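Local coordinates for transcriptional regulator (Bacillus subtilis, PDB 1VI0), which represses genes of fatty acid transport and beta-oxidation as a DNA-binding homodimer that long-chain acyl-CoA inhibits from binding DNA, at the interface of chains A and B. Coordinates in Å, arbitrary orientation; residue numbers count along the deposited sequence, not the author numbering. Chains: chain A/B, transcriptional regulator.

Contact 1: the interface of chains A and B. Residues chain A 136, 146, 149, 154, 157-158, 189; chain B 188, 192-193.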
# COMPACT_ATOMS: atom_id res chain seq x y z
N LEU A 136 6.28 18.32 8.65
CA LEU A 136 7.65 17.94 8.87
C LEU A 136 8.60 19.17 8.78
O LEU A 136 9.46 19.33 9.60
CB LEU A 136 8.06 16.87 7.85
CG LEU A 136 7.40 15.48 8.09
CD1 LEU A 136 7.65 14.52 6.93
CD2 LEU A 136 7.92 14.96 9.42
N LYS A 146 13.77 15.19 14.28
CA LYS A 146 15.10 14.62 14.36
C LYS A 146 16.03 15.17 13.29
O LYS A 146 15.70 15.12 12.10
CB LYS A 146 14.98 13.09 14.12
CG LYS A 146 16.29 12.38 14.07
CD LYS A 146 16.45 11.35 15.18
CE LYS A 146 17.17 10.13 14.67
NZ LYS A 146 18.58 10.43 14.28
N LEU A 149 16.72 13.76 9.33
CA LEU A 149 15.53 13.10 8.77
C LEU A 149 15.26 13.63 7.35
O LEU A 149 15.45 14.83 7.06
CB LEU A 149 14.35 13.38 9.67
CG LEU A 149 12.98 13.01 9.10
CD1 LEU A 149 12.03 12.66 10.23
CD2 LEU A 149 12.40 14.19 8.30
N ALA A 154 10.39 10.34 5.32
CA ALA A 154 9.51 10.40 6.50
C ALA A 154 8.03 10.46 6.06
O ALA A 154 7.15 9.90 6.72
CB ALA A 154 9.87 11.55 7.40
N MSE A 157 7.03 7.02 5.13
CA MSE A 157 6.82 6.23 6.38
C MSE A 157 5.49 6.60 6.99
O MSE A 157 4.67 5.67 7.37
CB MSE A 157 7.96 6.44 7.35
CG MSE A 157 7.85 5.70 8.66
SE MSE A 157 9.10 5.71 10.07
CE MSE A 157 9.08 7.52 10.69
N ILE A 158 5.17 7.87 7.15
CA ILE A 158 3.92 8.27 7.81
C ILE A 158 2.71 7.79 7.07
O ILE A 158 1.81 7.11 7.56
CB ILE A 158 3.86 9.81 8.04
CG1 ILE A 158 5.00 10.18 8.99
CG2 ILE A 158 2.50 10.22 8.53
CD1 ILE A 158 5.20 11.68 9.09
N LEU A 189 5.26 6.29 15.19
CA LEU A 189 5.91 7.18 14.19
C LEU A 189 6.84 8.18 14.88
O LEU A 189 7.96 8.43 14.40
CB LEU A 189 4.83 7.92 13.38
CG LEU A 189 3.97 7.02 12.43
CD1 LEU A 189 2.78 7.73 11.90
CD2 LEU A 189 4.88 6.51 11.29
N LEU B 188 14.59 5.44 10.39
CA LEU B 188 13.29 6.11 10.66
C LEU B 188 12.39 5.18 11.50
O LEU B 188 11.71 5.60 12.42
CB LEU B 188 12.58 6.38 9.36
CG LEU B 188 13.13 7.68 8.65
CD1 LEU B 188 12.34 7.73 7.34
CD2 LEU B 188 12.84 8.84 9.56
N GLY B 192 12.12 6.85 14.82
CA GLY B 192 10.97 7.71 14.57
C GLY B 192 11.38 9.16 14.23
O GLY B 192 12.53 9.35 13.84
N ILE B 193 10.41 10.02 14.16
CA ILE B 193 10.67 11.41 13.70
C ILE B 193 11.03 12.39 14.76
O ILE B 193 11.57 13.49 14.44
CB ILE B 193 9.45 11.88 12.88
CG1 ILE B 193 8.21 12.12 13.69
CG2 ILE B 193 9.22 10.96 11.71
CD1 ILE B 193 7.02 12.72 12.98
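Helix 182-191 of chain B and the loop after it meet helices 115-141 and 151-171, the end of helix 182-191 and the loop carrying A:Lys146 and A:Leu149 in chain A. This is part of the dimer interface of a TetR-family repressor, in which the C-terminal helices of the two subunits pack together. B:Ile193 enters chain A with its backbone bonded on both sides. B:Ile193 N donates to A:Leu189 O at 2.9 Å, and B:Ile193 O accepts from A:Lys146 N at 2.8 Å. The side chain thus held splits in two directions. CG1 of B:Ile193 sits between the backbone N and the carbonyl carbon (chi1 71°), which sends CD1 towards the apolar interior of chain A, 4.3 Å from A:Leu136 CD2, with A:Ile158 CD1 beside it at a similar distance. The other branch, B:Ile193 CG2, lies 3.6 Å from the CE methyl of the selenomethionine A:Met157. CG2 is also 3.6 Å from CD1 of A:Leu149, whose side chain runs alongside that of B:Ile193 and points the same way. A:Met157 is extended as far as selenium and turns about the CG-SE bond (chi3 65°), so that CE comes round to B:Ile193 while SE, 3.6 Å from B:Leu188 CB, rests against the helix. B:Leu188 crosses A:Leu149 at about a right angle, its CD2 4.0 Å from A:Leu149 CD1. The second methyl of B:Leu188, CD1, reaches the backbone of helix 151-171 at A:Ala154 CA, 4.0 Å away. A:Lys146 takes part mainly through its backbone, although its CB also lies near B:Ile193 O.

Contact 2: the interface of chains A and B. Residues chain A 82, 144; chain B 193-195.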
# COMPACT_ATOMS: atom_id res chain seq x y z
N LYS A 82 3.87 16.97 16.25
CA LYS A 82 3.20 15.77 16.81
C LYS A 82 1.71 16.00 16.95
O LYS A 82 0.95 15.12 16.55
CB LYS A 82 3.86 15.38 18.13
CG LYS A 82 3.15 14.24 18.89
CD LYS A 82 3.92 13.87 20.18
CE LYS A 82 3.17 12.67 20.79
NZ LYS A 82 3.77 12.32 22.11
N GLU A 144 11.75 20.51 16.43
CA GLU A 144 10.99 19.35 17.00
C GLU A 144 11.30 18.07 16.26
O GLU A 144 10.99 16.95 16.78
CB GLU A 144 9.48 19.59 16.88
CG GLU A 144 8.64 18.43 17.41
CD GLU A 144 7.16 18.62 17.17
OE1 GLU A 144 6.81 19.66 16.58
OE2 GLU A 144 6.36 17.73 17.53
N ILE B 193 10.41 10.02 14.16
CA ILE B 193 10.67 11.41 13.70
C ILE B 193 11.03 12.39 14.76
O ILE B 193 11.57 13.49 14.44
CB ILE B 193 9.45 11.88 12.88
CG1 ILE B 193 8.21 12.12 13.69
CG2 ILE B 193 9.22 10.96 11.71
CD1 ILE B 193 7.02 12.72 12.98
N HIS B 194 10.79 12.14 16.04
CA HIS B 194 11.15 13.11 17.05
C HIS B 194 12.64 13.33 17.19
O HIS B 194 13.47 12.48 16.90
CB HIS B 194 10.51 12.84 18.41
CG HIS B 194 9.37 13.79 18.68
ND1 HIS B 194 8.86 14.64 17.70
CD2 HIS B 194 8.65 14.04 19.78
CE1 HIS B 194 7.88 15.36 18.21
NE2 HIS B 194 7.72 15.00 19.47
N ASN B 195 13.02 14.55 17.61
CA ASN B 195 14.45 14.77 17.85
C ASN B 195 14.77 14.43 19.32
O ASN B 195 15.81 13.77 19.52
CB ASN B 195 14.86 16.17 17.50
CG ASN B 195 14.44 17.25 18.46
OD1 ASN B 195 13.31 17.35 18.91
ND2 ASN B 195 15.45 18.08 18.77
O HOH W 1 5.96 17.39 20.74
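The imidazole of B:His194 packs against aliphatic carbons of A:Glu144 and A:Lys82 at the rim of the TetR-family dimer, with CE1, as modelled, 3.3 Å from A:Glu144 CG. The side chains of A:Lys82, near the start of helix 81-97, and B:His194 cross at about a right angle, with A:Lys82 CB 4.0 Å from B:His194 CE1. The methylene chain of A:Glu144 is fully stretched, with CG opposite the backbone N (chi1 179°), and carries the carboxylate past the imidazole towards that helix. The carboxylate and ring planes are turned 60° apart. OE2 of A:Glu144 lies in the ring plane at the CE1 edge of B:His194, too close for a carbon, so the ring may be turned over, which would place NE2 there instead. Within chain A, A:Glu144 OE2 accepts from A:Lys82 N at 2.9 Å, on the syn side but tilted out of the carboxylate plane, capping the first turn of helix 81-97, whose N-terminal end would probably help stabilise a negative charge there. As modelled, a water lies between the subunits, 3.3 Å from A:Glu144 OE2 and 3.2 Å from B:His194 NE2, a long and weak bridge that depends on the ring orientation. An alanine in place of A:Glu144 would probably leave A:Lys82 N without this cap, deprive the ring edge of B:His194 of its carboxylate neighbour and open a gap beside the imidazole. Beyond the ring, the side-chain amide of B:Asn195 turns back over the A:Glu144 carbonyl; as modelled its OD1 faces another acceptor, so the amide's orientation is doubtful. B:Asn195 N donates to A:Glu144 O at 3.2 Å, from above the carbonyl plane and 44° out of it.

Contact 1 and contact 2 have C-alpha centres about 7 Å apart and share B:Ile193, so consecutive residues of one C-terminal segment pass from one to the other. In contact 1 the segment is tied by backbone bonds and filled by apolar side chains; in contact 2 it goes on to a more polar rim. On chain A, the loop between helices 115-141 and 151-171 serves both, through A:Lys146 and A:Leu149 in contact 1 and A:Glu144 in contact 2. The two-fold symmetry repeats the pair with chains exchanged, so each subunit's tail grips the other, probably reinforcing the homodimer.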